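Endoglucanase (PDB 2C4X) probably hydrolyses cellulose as a multidomain cellulosomal enzyme, of which this piece is the C-terminal PKD domain and CBM44, a module that binds beta-glucan chains and xyloglucan. Local coordinates at residues G163-S174 and T209-P220. The protein carries 1 engineered substitution. Numbering follows the deposited sequence.
Sequences GTTMTFRIWIPS and TDDWNEITLTLP
Trp-171 and Trp-212 form a non-hydrogen-bonded pair where strands 165-172 and 211-218 run antiparallel, the latter at the edge of a five-stranded sheet of the CBM44 beta-sandwich. Their indoles make a T-shaped pair, the edge of Trp-171 toward the face of Trp-212, five-membered rings 4.7 Å apart between centroids and planes at 75°. CB of Trp-171 also sits over the Trp-212 six-membered ring, 3.8 Å from its centroid. A chi1 of -162°, which turns CG away from the backbone N, lays the Trp-171 indole across the backbone of Asp-210 and Asp-211, and Asp-210 CA makes a CH-pi contact with its six-membered ring. Asp-210 then closes the end of the pair: OD2 takes Ser-174 OG at 2.6 Å on the syn side but tilted out of the carboxylate plane, while OD1 accepts Ser-174 N from above that plane.

On the same face, Arg-169 bends at chi2 (87°) and grips Glu-214 side-on: NE (3.0 Å) and NH2 (3.3 Å) both reach OE2 from one side of the carboxylate plane. CG2 of Thr-167 covers a guanidinium face, and Arg-169 NH1 binds Ala-249 O. Farther along, OG1 of Thr-165 and Thr-218 hydrogen-bond at 2.9 Å.

The other face is mainly apolar: CD1 of Ile-170 meets CD1 of Ile-215 at 3.9 Å, and Phe-168 and Met-166 (selenomethionine) reach Met-231 of the opposing sheet. Buried Asn-213 is a polar exception, its ND2 bonded to Lys-208 O. Polar and aromatic contacts on one face, about 8 Å from calcium at the Trp-212 side chain, and apolar packing on the other thus hold the edge strand from both sides.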
loop_
_atom_site.group_PDB
_atom_site.type_symbol
_atom_site.label_atom_id
_atom_site.label_comp_id
_atom_site.label_asym_id
_atom_site.label_seq_id
_atom_site.Cartn_x
_atom_site.Cartn_y
_atom_site.Cartn_z
ATOM N N GLY A 163 -7.519 15.182 5.335
ATOM C CA GLY A 163 -7.653 13.988 6.171
ATOM C C GLY A 163 -7.164 12.712 5.499
ATOM O O GLY A 163 -7.037 11.678 6.154
ATOM N N THR A 164 -6.885 12.789 4.198
ATOM C CA THR A 164 -6.521 11.614 3.387
ATOM C C THR A 164 -5.077 11.164 3.609
ATOM O O THR A 164 -4.154 11.981 3.605
ATOM C CB THR A 164 -6.710 11.907 1.875
ATOM O OG1 THR A 164 -8.048 12.356 1.633
ATOM C CG2 THR A 164 -6.410 10.671 1.002
ATOM N N THR A 165 -4.886 9.862 3.792
ATOM C CA THR A 165 -3.546 9.301 3.841
ATOM C C THR A 165 -3.186 8.745 2.465
ATOM O O THR A 165 -3.871 7.868 1.939
ATOM C CB THR A 165 -3.413 8.217 4.927
ATOM O OG1 THR A 165 -3.718 8.787 6.205
ATOM C CG2 THR A 165 -2.001 7.637 4.962
HETATM N N MSE A 166 -2.116 9.286 1.888
HETATM C CA MSE A 166 -1.577 8.815 0.618
HETATM C C MSE A 166 -0.432 7.846 0.872
HETATM O O MSE A 166 0.355 8.047 1.799
HETATM C CB MSE A 166 -1.043 9.996 -0.197
HETATM C CG MSE A 166 -2.092 10.958 -0.725
HETATM SE SE MSE A 166 -1.357 12.783 -0.842
HETATM C CE MSE A 166 -1.692 13.277 1.035
ATOM N N THR A 167 -0.331 6.819 0.028
ATOM C CA THR A 167 0.783 5.878 0.054
ATOM C C THR A 167 1.606 6.001 -1.230
ATOM O O THR A 167 1.071 5.858 -2.331
ATOM C CB THR A 167 0.267 4.421 0.222
ATOM O OG1 THR A 167 -0.424 4.310 1.467
ATOM C CG2 THR A 167 1.405 3.419 0.201
ATOM N N PHE A 168 2.901 6.278 -1.076
ATOM C CA PHE A 168 3.835 6.373 -2.199
ATOM C C PHE A 168 4.724 5.135 -2.199
ATOM O O PHE A 168 5.079 4.627 -1.133
ATOM C CB PHE A 168 4.740 7.603 -2.054
ATOM C CG PHE A 168 4.018 8.927 -2.108
ATOM C CD1 PHE A 168 3.239 9.371 -1.029
ATOM C CD2 PHE A 168 4.159 9.754 -3.221
ATOM C CE1 PHE A 168 2.586 10.612 -1.071
ATOM C CE2 PHE A 168 3.515 11.000 -3.280
ATOM C CZ PHE A 168 2.728 11.434 -2.199
ATOM N N ARG A 169 5.080 4.649 -3.386
ATOM C CA ARG A 169 6.129 3.636 -3.520
ATOM C C ARG A 169 7.295 4.196 -4.332
ATOM O O ARG A 169 7.124 4.626 -5.474
ATOM C CB ARG A 169 5.592 2.336 -4.139
ATOM C CG ARG A 169 4.780 1.497 -3.173
ATOM C CD ARG A 169 3.308 1.886 -3.148
ATOM N NE ARG A 169 2.541 0.971 -2.295
ATOM C CZ ARG A 169 1.225 0.775 -2.375
ATOM N NH1 ARG A 169 0.498 1.423 -3.279
ATOM N NH2 ARG A 169 0.631 -0.084 -1.555
ATOM N N ILE A 170 8.478 4.195 -3.725
ATOM C CA ILE A 170 9.643 4.856 -4.302
ATOM C C ILE A 170 10.842 3.919 -4.248
ATOM O O ILE A 170 11.243 3.478 -3.174
ATOM C CB ILE A 170 9.969 6.197 -3.553
ATOM C CG1 ILE A 170 8.707 7.053 -3.379
ATOM C CG2 ILE A 170 11.058 6.998 -4.278
ATOM C CD1 ILE A 170 8.855 8.213 -2.376
ATOM N N TRP A 171 11.397 3.613 -5.415
ATOM C CA TRP A 171 12.607 2.808 -5.518
ATOM C C TRP A 171 13.803 3.749 -5.469
ATOM O O TRP A 171 14.006 4.557 -6.372
ATOM C CB TRP A 171 12.603 2.008 -6.827
ATOM C CG TRP A 171 13.550 0.833 -6.860
ATOM C CD1 TRP A 171 13.250 -0.464 -6.551
ATOM C CD2 TRP A 171 14.938 0.844 -7.234
ATOM N NE1 TRP A 171 14.362 -1.261 -6.702
ATOM C CE2 TRP A 171 15.411 -0.485 -7.120
ATOM C CE3 TRP A 171 15.826 1.846 -7.651
ATOM C CZ2 TRP A 171 16.739 -0.840 -7.411
ATOM C CZ3 TRP A 171 17.146 1.495 -7.938
ATOM C CH2 TRP A 171 17.588 0.160 -7.818
ATOM N N ILE A 172 14.592 3.644 -4.407
ATOM C CA ILE A 172 15.721 4.550 -4.195
ATOM C C ILE A 172 17.047 3.799 -4.371
ATOM O O ILE A 172 17.261 2.780 -3.713
ATOM C CB ILE A 172 15.626 5.214 -2.800
ATOM C CG1 ILE A 172 14.308 5.999 -2.683
ATOM C CG2 ILE A 172 16.835 6.117 -2.526
ATOM C CD1 ILE A 172 13.791 6.163 -1.269
ATOM N N PRO A 173 17.934 4.296 -5.264
ATOM C CA PRO A 173 19.206 3.622 -5.524
ATOM C C PRO A 173 20.284 3.968 -4.494
ATOM O O PRO A 173 20.210 5.011 -3.834
ATOM C CB PRO A 173 19.605 4.164 -6.896
ATOM C CG PRO A 173 19.069 5.577 -6.888
ATOM C CD PRO A 173 17.791 5.527 -6.072
ATOM N N SER A 174 21.277 3.089 -4.373
ATOM C CA SER A 174 22.406 3.299 -3.473
ATOM C C SER A 174 23.517 4.092 -4.156
ATOM O O SER A 174 23.586 4.147 -5.386
ATOM C CB SER A 174 22.954 1.954 -2.990
ATOM O OG SER A 174 23.304 1.143 -4.092
ATOM N N THR A 209 17.851 1.117 0.344
ATOM C CA THR A 209 18.469 1.400 -0.949
ATOM C C THR A 209 18.374 0.199 -1.889
ATOM O O THR A 209 18.360 -0.953 -1.440
ATOM C CB THR A 209 19.928 1.881 -0.803
ATOM O OG1 THR A 209 20.631 1.030 0.106
ATOM C CG2 THR A 209 19.967 3.310 -0.271
ATOM N N ASP A 210 18.301 0.488 -3.188
ATOM C CA ASP A 210 18.081 -0.511 -4.241
ATOM C C ASP A 210 16.851 -1.384 -3.983
ATOM O O ASP A 210 16.858 -2.587 -4.245
ATOM C CB ASP A 210 19.334 -1.369 -4.470
ATOM C CG ASP A 210 20.520 -0.553 -4.930
ATOM O OD1 ASP A 210 20.337 0.346 -5.781
ATOM O OD2 ASP A 210 21.634 -0.816 -4.436
ATOM N N ASP A 211 15.793 -0.754 -3.480
ATOM C CA ASP A 211 14.565 -1.445 -3.111
ATOM C C ASP A 211 13.388 -0.474 -3.105
ATOM O O ASP A 211 13.571 0.751 -3.088
ATOM C CB ASP A 211 14.717 -2.087 -1.724
ATOM C CG ASP A 211 13.876 -3.345 -1.557
ATOM O OD1 ASP A 211 13.108 -3.698 -2.481
ATOM O OD2 ASP A 211 13.991 -3.987 -0.491
ATOM N N TRP A 212 12.182 -1.031 -3.120
ATOM C CA TRP A 212 10.964 -0.241 -3.019
ATOM C C TRP A 212 10.719 0.189 -1.582
ATOM O O TRP A 212 10.782 -0.629 -0.652
ATOM C CB TRP A 212 9.761 -1.023 -3.558
ATOM C CG TRP A 212 9.749 -1.135 -5.057
ATOM C CD1 TRP A 212 10.072 -2.238 -5.808
ATOM C CD2 TRP A 212 9.396 -0.106 -5.988
ATOM N NE1 TRP A 212 9.941 -1.952 -7.148
ATOM C CE2 TRP A 212 9.528 -0.653 -7.288
ATOM C CE3 TRP A 212 8.985 1.228 -5.854
ATOM C CZ2 TRP A 212 9.259 0.088 -8.441
ATOM C CZ3 TRP A 212 8.717 1.962 -7.004
ATOM C CH2 TRP A 212 8.857 1.389 -8.280
ATOM N N ASN A 213 10.454 1.484 -1.413
ATOM C CA ASN A 213 10.121 2.058 -0.121
ATOM C C ASN A 213 8.684 2.547 -0.128
ATOM O O ASN A 213 8.299 3.368 -0.968
ATOM C CB ASN A 213 11.047 3.231 0.217
ATOM C CG ASN A 213 12.470 2.795 0.471
ATOM O OD1 ASN A 213 12.905 2.712 1.615
ATOM N ND2 ASN A 213 13.204 2.502 -0.595
ATOM N N GLU A 214 7.900 2.033 0.811
ATOM C CA GLU A 214 6.523 2.445 0.963
ATOM C C GLU A 214 6.453 3.534 2.034
ATOM O O GLU A 214 6.750 3.286 3.204
ATOM C CB GLU A 214 5.647 1.236 1.304
ATOM C CG GLU A 214 4.159 1.506 1.233
ATOM C CD GLU A 214 3.341 0.233 1.164
ATOM O OE1 GLU A 214 2.624 -0.051 2.149
ATOM O OE2 GLU A 214 3.416 -0.477 0.132
ATOM N N ILE A 215 6.096 4.745 1.613
ATOM C CA ILE A 215 6.058 5.914 2.495
ATOM C C ILE A 215 4.662 6.534 2.452
ATOM O O ILE A 215 4.134 6.818 1.376
ATOM C CB ILE A 215 7.133 6.973 2.097
ATOM C CG1 ILE A 215 8.529 6.346 2.040
ATOM C CG2 ILE A 215 7.128 8.155 3.071
ATOM C CD1 ILE A 215 9.560 7.172 1.271
ATOM N N THR A 216 4.053 6.715 3.622
ATOM C CA THR A 216 2.735 7.348 3.693
ATOM C C THR A 216 2.814 8.825 4.075
ATOM O O THR A 216 3.795 9.283 4.676
ATOM C CB THR A 216 1.771 6.632 4.666
ATOM O OG1 THR A 216 2.261 6.760 6.003
ATOM C CG2 THR A 216 1.607 5.152 4.306
ATOM N N LEU A 217 1.754 9.552 3.740
ATOM C CA LEU A 217 1.658 10.978 4.025
ATOM C C LEU A 217 0.191 11.353 4.214
ATOM O O LEU A 217 -0.648 11.007 3.383
ATOM C CB LEU A 217 2.271 11.770 2.868
ATOM C CG LEU A 217 2.088 13.290 2.866
ATOM C CD1 LEU A 217 2.804 13.927 4.035
ATOM C CD2 LEU A 217 2.569 13.860 1.568
ATOM N N THR A 218 -0.118 12.047 5.306
ATOM C CA THR A 218 -1.481 12.517 5.547
ATOM C C THR A 218 -1.620 14.020 5.314
ATOM O O THR A 218 -0.848 14.820 5.867
ATOM C CB THR A 218 -1.969 12.156 6.970
ATOM O OG1 THR A 218 -1.817 10.752 7.172
ATOM C CG2 THR A 218 -3.440 12.521 7.167
ATOM N N LEU A 219 -2.590 14.395 4.481
ATOM C CA LEU A 219 -3.025 15.788 4.398
ATOM C C LEU A 219 -3.909 16.058 5.622
ATOM O O LEU A 219 -4.937 15.408 5.781
ATOM C CB LEU A 219 -3.797 16.051 3.096
ATOM C CG LEU A 219 -4.319 17.486 2.898
ATOM C CD1 LEU A 219 -3.151 18.462 2.709
ATOM C CD2 LEU A 219 -5.287 17.581 1.724
ATOM N N PRO A 220 -3.499 16.994 6.505
ATOM C CA PRO A 220 -4.261 17.239 7.736
ATOM C C PRO A 220 -5.714 17.658 7.491
ATOM O O PRO A 220 -6.022 18.318 6.492
ATOM C CB PRO A 220 -3.480 18.371 8.417
ATOM C CG PRO A 220 -2.100 18.259 7.860
ATOM C CD PRO A 220 -2.297 17.848 6.430
HETATM O O HOH W 1 0.472 2.079 3.516
#